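Local coordinates for Poly(A) RNA polymerase protein 2 (Saccharomyces cerevisiae, PDB 3NYB) that probably adds adenylate tails to RNA substrates as the polymerase subunit of the TRAMP RNA surveillance complex, in which it pairs with the zinc-knuckle protein Air2p, at residues Pro158-Leu163 with Cys191-Phe196; Asp233-Ser238 with Ser262-Asp267. The protein carries 1 engineered substitution. One frame throughout, in Å; residues are numbered along the deposited sequence.

Contact 1: residues Pro158-Leu163 with Cys191-Phe196; sequences PGLREL and CLVFSF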
loop_
_atom_site.group_PDB
_atom_site.type_symbol
_atom_site.label_atom_id
_atom_site.label_comp_id
_atom_site.label_asym_id
_atom_site.label_seq_id
_atom_site.Cartn_x
_atom_site.Cartn_y
_atom_site.Cartn_z
ATOM N N PRO A 158 1.431 -5.393 -13.532
ATOM C CA PRO A 158 0.445 -6.372 -13.061
ATOM C C PRO A 158 0.670 -6.744 -11.593
ATOM O O PRO A 158 1.779 -7.105 -11.202
ATOM C CB PRO A 158 0.688 -7.578 -13.974
ATOM C CG PRO A 158 1.350 -7.002 -15.199
ATOM C CD PRO A 158 2.211 -5.891 -14.676
ATOM N N GLY A 159 -0.379 -6.641 -10.786
ATOM C CA GLY A 159 -0.295 -7.027 -9.393
ATOM C C GLY A 159 -0.295 -5.839 -8.460
ATOM O O GLY A 159 -0.545 -5.974 -7.256
ATOM N N LEU A 160 -0.020 -4.665 -9.015
ATOM C CA LEU A 160 0.085 -3.460 -8.201
ATOM C C LEU A 160 -1.173 -3.196 -7.349
ATOM O O LEU A 160 -1.083 -3.065 -6.128
ATOM C CB LEU A 160 0.409 -2.256 -9.077
ATOM C CG LEU A 160 0.736 -0.997 -8.281
ATOM C CD1 LEU A 160 1.771 -1.289 -7.187
ATOM C CD2 LEU A 160 1.195 0.119 -9.197
ATOM N N ARG A 161 -2.337 -3.130 -7.991
ATOM C CA ARG A 161 -3.584 -2.911 -7.274
ATOM C C ARG A 161 -3.817 -3.928 -6.142
ATOM O O ARG A 161 -4.132 -3.547 -5.013
ATOM C CB ARG A 161 -4.770 -2.906 -8.248
ATOM C CG ARG A 161 -6.131 -2.819 -7.559
ATOM C CD ARG A 161 -7.281 -2.491 -8.502
ATOM N NE ARG A 161 -8.566 -2.549 -7.803
ATOM C CZ ARG A 161 -9.346 -3.626 -7.726
ATOM N NH1 ARG A 161 -9.004 -4.758 -8.314
ATOM N NH2 ARG A 161 -10.485 -3.567 -7.059
ATOM N N GLU A 162 -3.663 -5.214 -6.441
ATOM C CA GLU A 162 -3.957 -6.270 -5.471
ATOM C C GLU A 162 -3.082 -6.168 -4.238
ATOM O O GLU A 162 -3.572 -6.244 -3.116
ATOM C CB GLU A 162 -3.756 -7.654 -6.087
ATOM C CG GLU A 162 -4.789 -8.055 -7.120
ATOM C CD GLU A 162 -4.673 -7.270 -8.410
ATOM O OE1 GLU A 162 -5.629 -7.344 -9.212
ATOM O OE2 GLU A 162 -3.644 -6.575 -8.622
ATOM N N LEU A 163 -1.777 -6.014 -4.442
ATOM C CA LEU A 163 -0.879 -5.929 -3.306
ATOM C C LEU A 163 -1.120 -4.647 -2.518
ATOM O O LEU A 163 -1.068 -4.649 -1.292
ATOM C CB LEU A 163 0.583 -6.069 -3.733
ATOM C CG LEU A 163 0.920 -7.483 -4.203
ATOM C CD1 LEU A 163 2.419 -7.695 -4.259
ATOM C CD2 LEU A 163 0.282 -8.495 -3.275
ATOM N N CYS A 191 4.139 3.531 -3.877
ATOM C CA CYS A 191 5.552 3.541 -4.238
ATOM C C CYS A 191 6.286 2.276 -3.796
ATOM O O CYS A 191 6.924 1.611 -4.612
ATOM C CB CYS A 191 6.257 4.771 -3.672
ATOM S SG CYS A 191 7.969 4.870 -4.179
ATOM N N LEU A 192 6.200 1.951 -2.510
ATOM C CA LEU A 192 6.906 0.792 -1.962
ATOM C C LEU A 192 6.601 -0.484 -2.722
ATOM O O LEU A 192 7.502 -1.230 -3.093
ATOM C CB LEU A 192 6.551 0.585 -0.495
ATOM C CG LEU A 192 6.915 1.688 0.489
ATOM C CD1 LEU A 192 6.356 1.332 1.859
ATOM C CD2 LEU A 192 8.417 1.916 0.543
ATOM N N VAL A 193 5.319 -0.740 -2.934
ATOM C CA VAL A 193 4.900 -1.925 -3.654
ATOM C C VAL A 193 5.440 -1.868 -5.071
ATOM O O VAL A 193 6.049 -2.815 -5.553
ATOM C CB VAL A 193 3.375 -2.028 -3.689
ATOM C CG1 VAL A 193 2.931 -3.315 -4.364
ATOM C CG2 VAL A 193 2.839 -1.973 -2.293
ATOM N N PHE A 194 5.217 -0.741 -5.734
ATOM C CA PHE A 194 5.641 -0.585 -7.113
ATOM C C PHE A 194 7.129 -0.879 -7.256
ATOM O O PHE A 194 7.534 -1.699 -8.081
ATOM C CB PHE A 194 5.331 0.822 -7.610
ATOM C CG PHE A 194 5.967 1.151 -8.930
ATOM C CD1 PHE A 194 5.728 0.363 -10.045
ATOM C CD2 PHE A 194 6.797 2.256 -9.058
ATOM C CE1 PHE A 194 6.309 0.666 -11.258
ATOM C CE2 PHE A 194 7.378 2.565 -10.261
ATOM C CZ PHE A 194 7.134 1.770 -11.366
ATOM N N SER A 195 7.939 -0.208 -6.442
ATOM C CA SER A 195 9.368 -0.421 -6.457
ATOM C C SER A 195 9.668 -1.909 -6.317
ATOM O O SER A 195 10.266 -2.523 -7.210
ATOM C CB SER A 195 10.024 0.355 -5.323
ATOM O OG SER A 195 11.281 -0.205 -4.994
ATOM N N PHE A 196 9.239 -2.483 -5.196
ATOM C CA PHE A 196 9.438 -3.901 -4.923
ATOM C C PHE A 196 9.128 -4.789 -6.131
ATOM O O PHE A 196 9.968 -5.575 -6.570
ATOM C CB PHE A 196 8.612 -4.310 -3.708
ATOM C CG PHE A 196 8.308 -5.780 -3.635
ATOM C CD1 PHE A 196 9.252 -6.677 -3.159
ATOM C CD2 PHE A 196 7.058 -6.261 -4.011
ATOM C CE1 PHE A 196 8.960 -8.032 -3.074
ATOM C CE2 PHE A 196 6.763 -7.611 -3.924
ATOM C CZ PHE A 196 7.719 -8.501 -3.457
#
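The Phe-196 ring takes this contact at its edge. Leu-163 CD1 lies near the ring plane, 4.4 Å from Phe-196 CE2. Val-193 O of the same helix as Phe-196 also lies at the edge, in plane. Phe-78 of the neighbouring Protein AIR2 chain packs on the same phenylalanine. The Phe-194 ring is used elsewhere: it stacks on Trp-153 and meets His-198 with the planes at about 45°. Across the contact Phe-194 offers its CB, 4.2 Å from Leu-160 CD1.

Val-193 is the centre of the contact. Its CG1 is anti to the backbone N (chi1 -176°) and points between two leucines. Val-193 CG1 is 3.7 Å from both Leu-160 CD1 and Leu-163 CB. Leu-160 crosses Val-193 obliquely. Leu-160 CG is likewise anti to its backbone N (chi1 -172°), which brings CD1 against Val-193 and Phe-194. No hydrogen bond crosses the interface, so it is held by apolar packing.

Gly-159 is the N-cap of helix 160-173, and its O accepts a bond from Leu-163 N. Helix 214-228 packs on Val-193 through Phe-221. The arrangement is helix-to-helix packing in the buried interior of the helical part of this nucleotidyltransferase-family polymerase.

Contact 2: residues Asp233-Ser238 with Ser262-Asp267; sequences DVALGS and SLAIQD
Two backbone hydrogen bonds hold Leu-236 on both its polar atoms. Leu-236 N donates to Ala-264 O over 2.9 Å, in the plane of that carbonyl. Gln-266 N donates to Leu-236 O over 2.7 Å, nearly along the C=O axis, with an N-H...O angle of 170°. Ile-265 sits between the two bonded residues, with its CA 4.6 Å from the CA of Leu-236.

The side chains fall on two faces. On one, Leu-236 CB lies 4.0 Å from Ile-265 CG1, and Leu-236 CD1 touches Leu-263 CD2 loosely, at 4.5 Å. On the other, Ala-235 CB meets Ala-264 CB at 4.0 Å. There too, Gln-266 sets its CB 4.0 Å from Gly-237 CA. Gln-266 CG is anti to the backbone N, and the extended chain brings OE1 alongside the glycine.

This is a single parallel beta bridge, with the two runs 31° apart in direction. In a separate pairing, strand 234-238 runs antiparallel to strand 243-247, with Ala-235 bonded to Phe-246 through the backbone. Beyond the bridge a water takes over: it accepts a bond from Ala-264 N at 2.8 Å and also bonds to Val-234 O.

Further out, Ile-265 is paired by backbone hydrogen bonding with Ile-275, and Glu-271 O holds Gln-266 NE2. Asp-233 OD2 bonds Ser-67 OG of the neighbouring Protein AIR2 chain.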
loop_
_atom_site.group_PDB
_atom_site.type_symbol
_atom_site.label_atom_id
_atom_site.label_comp_id
_atom_site.label_asym_id
_atom_site.label_seq_id
_atom_site.Cartn_x
_atom_site.Cartn_y
_atom_site.Cartn_z
ATOM N N ASP A 233 19.817 4.324 5.522
ATOM C CA ASP A 233 20.745 4.700 4.452
ATOM C C ASP A 233 20.186 4.740 3.016
ATOM O O ASP A 233 20.780 5.377 2.148
ATOM C CB ASP A 233 21.974 3.781 4.480
ATOM C CG ASP A 233 22.588 3.661 5.866
ATOM O OD1 ASP A 233 23.024 4.687 6.428
ATOM O OD2 ASP A 233 22.650 2.531 6.391
ATOM N N VAL A 234 19.069 4.063 2.752
ATOM C CA VAL A 234 18.557 3.964 1.382
ATOM C C VAL A 234 17.291 4.785 1.125
ATOM O O VAL A 234 16.372 4.792 1.939
ATOM C CB VAL A 234 18.276 2.501 0.995
ATOM C CG1 VAL A 234 17.925 2.400 -0.482
ATOM C CG2 VAL A 234 19.471 1.632 1.321
ATOM N N ALA A 235 17.246 5.461 -0.021
ATOM C CA ALA A 235 16.083 6.259 -0.412
ATOM C C ALA A 235 15.469 5.740 -1.708
ATOM O O ALA A 235 16.087 4.948 -2.421
ATOM C CB ALA A 235 16.468 7.722 -0.563
ATOM N N LEU A 236 14.252 6.186 -2.013
ATOM C CA LEU A 236 13.567 5.744 -3.224
ATOM C C LEU A 236 13.267 6.904 -4.151
ATOM O O LEU A 236 12.870 7.978 -3.699
ATOM C CB LEU A 236 12.262 5.015 -2.890
ATOM C CG LEU A 236 12.355 3.589 -2.362
ATOM C CD1 LEU A 236 12.600 3.628 -0.892
ATOM C CD2 LEU A 236 11.067 2.864 -2.650
ATOM N N GLY A 237 13.444 6.672 -5.450
ATOM C CA GLY A 237 13.158 7.669 -6.465
ATOM C C GLY A 237 12.862 7.029 -7.808
ATOM O O GLY A 237 12.740 5.807 -7.906
ATOM N N SER A 238 12.746 7.856 -8.844
ATOM C CA SER A 238 12.459 7.367 -10.189
ATOM C C SER A 238 13.231 8.121 -11.264
ATOM O O SER A 238 12.897 9.257 -11.610
ATOM C CB SER A 238 10.957 7.423 -10.488
ATOM O OG SER A 238 10.336 6.176 -10.225
ATOM N N SER A 262 14.095 7.132 9.120
ATOM C CA SER A 262 12.814 7.548 8.577
ATOM C C SER A 262 12.742 7.266 7.078
ATOM O O SER A 262 13.757 7.276 6.382
ATOM C CB SER A 262 12.575 9.034 8.859
ATOM O OG SER A 262 13.558 9.839 8.234
ATOM N N LEU A 263 11.534 7.016 6.587
ATOM C CA LEU A 263 11.332 6.686 5.186
ATOM C C LEU A 263 11.614 7.897 4.310
ATOM O O LEU A 263 11.096 8.980 4.561
ATOM C CB LEU A 263 9.895 6.237 4.969
ATOM C CG LEU A 263 9.633 5.178 3.901
ATOM C CD1 LEU A 263 8.200 5.305 3.395
ATOM C CD2 LEU A 263 10.612 5.310 2.760
ATOM N N ALA A 264 12.433 7.706 3.280
ATOM C CA ALA A 264 12.757 8.782 2.348
ATOM C C ALA A 264 12.407 8.399 0.924
ATOM O O ALA A 264 13.062 7.559 0.308
ATOM C CB ALA A 264 14.213 9.142 2.445
ATOM N N ILE A 265 11.356 9.017 0.411
ATOM C CA ILE A 265 10.916 8.778 -0.948
ATOM C C ILE A 265 10.882 10.120 -1.661
ATOM O O ILE A 265 10.290 11.080 -1.162
ATOM C CB ILE A 265 9.522 8.121 -0.978
ATOM C CG1 ILE A 265 9.590 6.707 -0.423
ATOM C CG2 ILE A 265 8.979 8.074 -2.386
ATOM C CD1 ILE A 265 8.234 6.086 -0.208
ATOM N N GLN A 266 11.531 10.182 -2.820
ATOM C CA GLN A 266 11.676 11.429 -3.559
ATOM C C GLN A 266 10.344 11.963 -4.074
ATOM O O GLN A 266 9.633 11.277 -4.815
ATOM C CB GLN A 266 12.649 11.242 -4.721
ATOM C CG GLN A 266 13.168 12.537 -5.302
ATOM C CD GLN A 266 14.455 12.346 -6.067
ATOM O OE1 GLN A 266 14.517 11.552 -7.011
ATOM N NE2 GLN A 266 15.497 13.075 -5.667
ATOM N N ASP A 267 10.015 13.190 -3.678
ATOM C CA ASP A 267 8.774 13.830 -4.104
ATOM C C ASP A 267 8.776 14.018 -5.617
ATOM O O ASP A 267 9.648 14.696 -6.155
ATOM C CB ASP A 267 8.605 15.178 -3.401
ATOM C CG ASP A 267 7.211 15.752 -3.559
ATOM O OD1 ASP A 267 6.446 15.233 -4.404
ATOM O OD2 ASP A 267 6.880 16.722 -2.836
HETATM O O HOH W 1 14.353 5.748 3.568
#

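Overall arrangement
Contacts 1 and 2 lie in series along the chain, and the centres of contact 1 and contact 2 are about 16 Å apart. Helix 186-198 connects them. Contact 1 uses one side of that helix to pack against helix 160-173. Contact 2 packs on another side, where Cys-191 SG lies 3.8 Å from Ile-265 CG2 and Ser-195 CB is 3.8 Å from Leu-236 CD2. The centre of contact 1 is about 10 Å from the chain centre, against about 18 Å for contact 2. All touching residues of contact 1 are buried, while contact 2 has partly exposed members. Contact 1 is purely apolar; contact 2 adds backbone hydrogen bonds and a water. Protein AIR2 touches each of them.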